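Local coordinates for protein transcriptional regulator, LysR family (PDB 4PZJ) that probably binds cis-regulatory DNA and regulates transcription as a LysR-family factor, with this chain comprising its N-terminal winged helix-turn-helix domain, at residues T15-T19 against K54-T58; G44-F48 against T58-L64. Numbering follows the deposited sequence.

Contact 1: residues T15-T19 against K54-T58; sequences TMNYT and KLQLT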
# COMPACT_ATOMS: atom_id res chain seq x y z
N THR A 15 -2.42 2.86 17.50
CA THR A 15 -3.23 2.60 18.68
C THR A 15 -3.93 1.22 18.66
O THR A 15 -4.24 0.64 19.71
CB THR A 15 -4.31 3.65 18.88
OG1 THR A 15 -5.20 3.62 17.77
CG2 THR A 15 -3.73 5.06 19.00
N MSE A 16 -4.20 0.74 17.44
CA MSE A 16 -4.99 -0.48 17.17
C MSE A 16 -6.31 -0.39 17.92
O MSE A 16 -6.84 -1.37 18.45
CB MSE A 16 -4.13 -1.70 17.48
CG MSE A 16 -3.00 -1.85 16.45
SE MSE A 16 -3.52 -2.16 14.55
CE MSE A 16 -4.34 -3.75 15.07
N ASN A 17 -6.90 0.80 17.97
CA ASN A 17 -8.09 1.00 18.74
C ASN A 17 -8.72 2.26 18.18
O ASN A 17 -8.22 3.33 18.39
CB ASN A 17 -7.70 1.18 20.22
CG ASN A 17 -8.86 1.43 21.15
OD1 ASN A 17 -9.96 1.84 20.75
ND2 ASN A 17 -8.64 1.18 22.44
N TYR A 18 -9.84 2.14 17.50
CA TYR A 18 -10.41 3.37 16.91
C TYR A 18 -10.85 4.46 17.88
O TYR A 18 -10.64 5.64 17.58
CB TYR A 18 -11.63 3.01 16.06
CG TYR A 18 -11.38 2.57 14.65
CD1 TYR A 18 -10.65 1.41 14.35
CD2 TYR A 18 -11.92 3.28 13.55
CE1 TYR A 18 -10.42 1.01 13.04
CE2 TYR A 18 -11.69 2.87 12.25
CZ TYR A 18 -10.97 1.70 11.99
OH TYR A 18 -10.75 1.26 10.72
N THR A 19 -11.54 4.11 18.98
CA THR A 19 -12.02 5.15 19.93
C THR A 19 -10.82 5.86 20.54
O THR A 19 -10.87 7.05 20.76
CB THR A 19 -12.96 4.64 21.01
OG1 THR A 19 -12.39 3.52 21.68
CG2 THR A 19 -14.28 4.23 20.39
N LYS A 54 -11.04 -9.04 17.64
CA LYS A 54 -9.81 -8.26 17.85
C LYS A 54 -9.41 -7.51 16.58
O LYS A 54 -9.48 -8.06 15.51
CB LYS A 54 -8.68 -9.16 18.30
CG LYS A 54 -7.42 -8.38 18.68
CD LYS A 54 -6.34 -9.23 19.35
CE LYS A 54 -5.35 -8.33 20.07
NZ LYS A 54 -4.20 -9.03 20.72
N LEU A 55 -9.05 -6.23 16.71
CA LEU A 55 -8.61 -5.44 15.55
C LEU A 55 -7.29 -5.98 14.97
O LEU A 55 -6.33 -6.26 15.73
CB LEU A 55 -8.49 -3.94 15.87
CG LEU A 55 -8.33 -3.03 14.65
CD1 LEU A 55 -9.62 -3.00 13.83
CD2 LEU A 55 -7.97 -1.59 14.98
N GLN A 56 -7.25 -6.07 13.65
CA GLN A 56 -6.10 -6.50 12.88
C GLN A 56 -5.76 -5.48 11.79
O GLN A 56 -6.65 -4.85 11.22
CB GLN A 56 -6.42 -7.82 12.16
CG GLN A 56 -7.02 -8.93 13.02
CD GLN A 56 -6.11 -9.38 14.15
OE1 GLN A 56 -4.89 -9.23 14.11
NE2 GLN A 56 -6.72 -9.94 15.19
N LEU A 57 -4.48 -5.35 11.50
CA LEU A 57 -4.00 -4.59 10.37
C LEU A 57 -3.94 -5.58 9.22
O LEU A 57 -3.32 -6.67 9.32
CB LEU A 57 -2.61 -4.03 10.64
CG LEU A 57 -2.03 -3.14 9.58
CD1 LEU A 57 -2.74 -1.78 9.57
CD2 LEU A 57 -0.55 -2.91 9.85
N THR A 58 -4.61 -5.27 8.12
CA THR A 58 -4.58 -6.14 6.96
C THR A 58 -3.24 -6.13 6.21
O THR A 58 -2.33 -5.36 6.54
CB THR A 58 -5.66 -5.76 5.95
OG1 THR A 58 -5.30 -4.49 5.38
CG2 THR A 58 -6.98 -5.69 6.58
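In the winged helix-turn-helix domain of this LysR-family regulator, the turn leading into helix 18-25, the first helix of the helix-turn-helix, lies against strand 54-57, the second strand of the wing hairpin. The contact is small, burying 242 Å² in all, and mostly apolar; M16 and L55 supply most of it, their CA atoms 6.4 Å apart. M16, a selenomethionine, has left-handed helical backbone angles, and its side chain, m at all three chi angles, folds over the strand. Its CE sits 4.1 Å from L55 CG and its SE 4.4 Å from L57 CB. The same methyl also packs on the strand backbone, with M16 CE 3.3 Å from L55 O and 3.9 Å from both Q56 CA and L57 N. L55 points toward the turn and meets the edge of the Y18 ring, which also packs on V32, S33 and I36 of helix 29-43. The side chain of N17 serves the helix start instead: it is the N-cap of helix 18-25, its OD1 accepting from R20 N. Beside this cap, L55 CD2 lies 4.0 Å from the backbone N of N17 and 4.1 Å from Y18 CE1.

Contact 2: residues G44-F48 against T58-L64; sequences GVPLF and TDAGALL
L47 lays its side chain over the inner face of helix 59-68: CB starts away from the helix, but with chi1 m and chi2 t its CD2 comes to 4.0 Å from both L64 CD2 and A60 C. The segment 44-48 leaves the preceding helix at G44, which has positive phi (74°), runs extended through V45 and P46, turns at L47 (phi/psi -107/-27°) and is extended again at F48. By CA positions the nearest pair is L47 and G61, with L47 CA 4.2 Å from G61 CA; a CB on G61 would clash with L47 O. This is the wing's base in a winged helix-turn-helix, where the chain entering the hairpin meets the linker helix leaving it. T58, the N-cap (chi1 p), ties the two: T58 N donates to L47 O (3.1 Å, 165°), and T58 OG1 donates to P46 O (2.7 Å) while accepting from G61 N (3.0 Å), the capping bond. Helical bonding begins with A62 N to T58 O, 3.0 Å. Around these bonds, T58 CG2 lies 3.6 Å from F48 N and 4.2 Å from P46 CG, and A60 CB rests 3.8 Å from V45 CG2 and 3.6 Å from P46 O.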
# COMPACT_ATOMS: atom_id res chain seq x y z
N GLY A 44 -9.89 0.47 -2.88
CA GLY A 44 -10.52 -0.81 -3.06
C GLY A 44 -9.95 -1.93 -2.25
O GLY A 44 -10.15 -3.11 -2.58
N VAL A 45 -9.26 -1.60 -1.17
CA VAL A 45 -8.68 -2.64 -0.30
C VAL A 45 -8.95 -2.28 1.15
O VAL A 45 -8.93 -1.07 1.51
CB VAL A 45 -7.15 -2.81 -0.52
CG1 VAL A 45 -6.85 -3.38 -1.90
CG2 VAL A 45 -6.41 -1.50 -0.29
N PRO A 46 -9.20 -3.27 2.01
CA PRO A 46 -9.40 -3.00 3.40
C PRO A 46 -8.04 -2.78 4.08
O PRO A 46 -7.06 -3.42 3.70
CB PRO A 46 -9.98 -4.30 3.94
CG PRO A 46 -9.30 -5.33 3.13
CD PRO A 46 -9.16 -4.73 1.75
N LEU A 47 -8.03 -1.91 5.08
CA LEU A 47 -6.80 -1.61 5.82
C LEU A 47 -6.82 -2.23 7.21
O LEU A 47 -5.77 -2.44 7.83
CB LEU A 47 -6.66 -0.08 5.90
CG LEU A 47 -6.41 0.57 4.56
CD1 LEU A 47 -6.50 2.09 4.74
CD2 LEU A 47 -5.11 0.20 3.84
N PHE A 48 -7.99 -2.44 7.75
CA PHE A 48 -8.20 -3.05 9.05
C PHE A 48 -9.33 -4.04 8.98
O PHE A 48 -10.15 -3.98 8.08
CB PHE A 48 -8.57 -2.01 10.10
CG PHE A 48 -7.51 -0.97 10.30
CD1 PHE A 48 -6.42 -1.22 11.09
CD2 PHE A 48 -7.60 0.26 9.67
CE1 PHE A 48 -5.44 -0.27 11.25
CE2 PHE A 48 -6.65 1.24 9.85
CZ PHE A 48 -5.54 0.96 10.62
N THR A 58 -4.61 -5.27 8.12
CA THR A 58 -4.58 -6.14 6.96
C THR A 58 -3.24 -6.13 6.21
O THR A 58 -2.33 -5.36 6.54
CB THR A 58 -5.66 -5.76 5.95
OG1 THR A 58 -5.30 -4.49 5.38
CG2 THR A 58 -6.98 -5.69 6.58
N ASP A 59 -3.08 -7.03 5.23
CA ASP A 59 -1.89 -7.03 4.40
C ASP A 59 -1.71 -5.68 3.72
O ASP A 59 -0.61 -5.16 3.69
CB ASP A 59 -1.93 -8.15 3.37
CG ASP A 59 -1.82 -9.53 4.00
OD1 ASP A 59 -1.37 -9.66 5.15
OD2 ASP A 59 -2.14 -10.51 3.30
N ALA A 60 -2.77 -5.10 3.17
CA ALA A 60 -2.67 -3.75 2.54
C ALA A 60 -2.34 -2.68 3.57
O ALA A 60 -1.58 -1.73 3.27
CB ALA A 60 -3.97 -3.39 1.84
N GLY A 61 -2.88 -2.82 4.78
CA GLY A 61 -2.58 -1.90 5.90
C GLY A 61 -1.08 -1.90 6.20
O GLY A 61 -0.48 -0.86 6.39
N ALA A 62 -0.47 -3.08 6.25
CA ALA A 62 0.96 -3.17 6.51
C ALA A 62 1.81 -2.58 5.37
O ALA A 62 2.85 -1.96 5.62
CB ALA A 62 1.32 -4.64 6.77
N LEU A 63 1.36 -2.71 4.12
CA LEU A 63 2.06 -2.21 2.98
C LEU A 63 1.98 -0.67 3.05
O LEU A 63 2.99 0.01 2.90
CB LEU A 63 1.39 -2.71 1.71
CG LEU A 63 1.98 -2.25 0.37
CD1 LEU A 63 3.36 -2.79 0.11
CD2 LEU A 63 1.01 -2.58 -0.78
N LEU A 64 0.80 -0.16 3.37
CA LEU A 64 0.61 1.31 3.50
C LEU A 64 1.51 1.84 4.62
O LEU A 64 2.20 2.87 4.45
CB LEU A 64 -0.86 1.65 3.77
CG LEU A 64 -1.17 3.17 3.88
CD1 LEU A 64 -0.71 3.94 2.66
CD2 LEU A 64 -2.65 3.34 4.10

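Overall arrangement
Both contacts involve the wing or its base, but they differ in burial. Contact 1 is a surface contact that sets the turn before helix 18-25 on the second wing strand; contact 2 is largely buried and joins the loop after helix 29-43 to the start of helix 59-68. The first rests on apolar packing, the second adds hydrogen bonds to it. Their segments alternate along the chain and share T58, where strand 54-57 gives way to the helix. With centres 12 Å apart they touch, among other places, at F48: Y18 OH lies 3.5 Å from F48 CD2 and L57 CD1 3.5 Å from F48 CE1. Of the two, contact 2 also meets the second subunit, where L64 packs against A67 of that subunit.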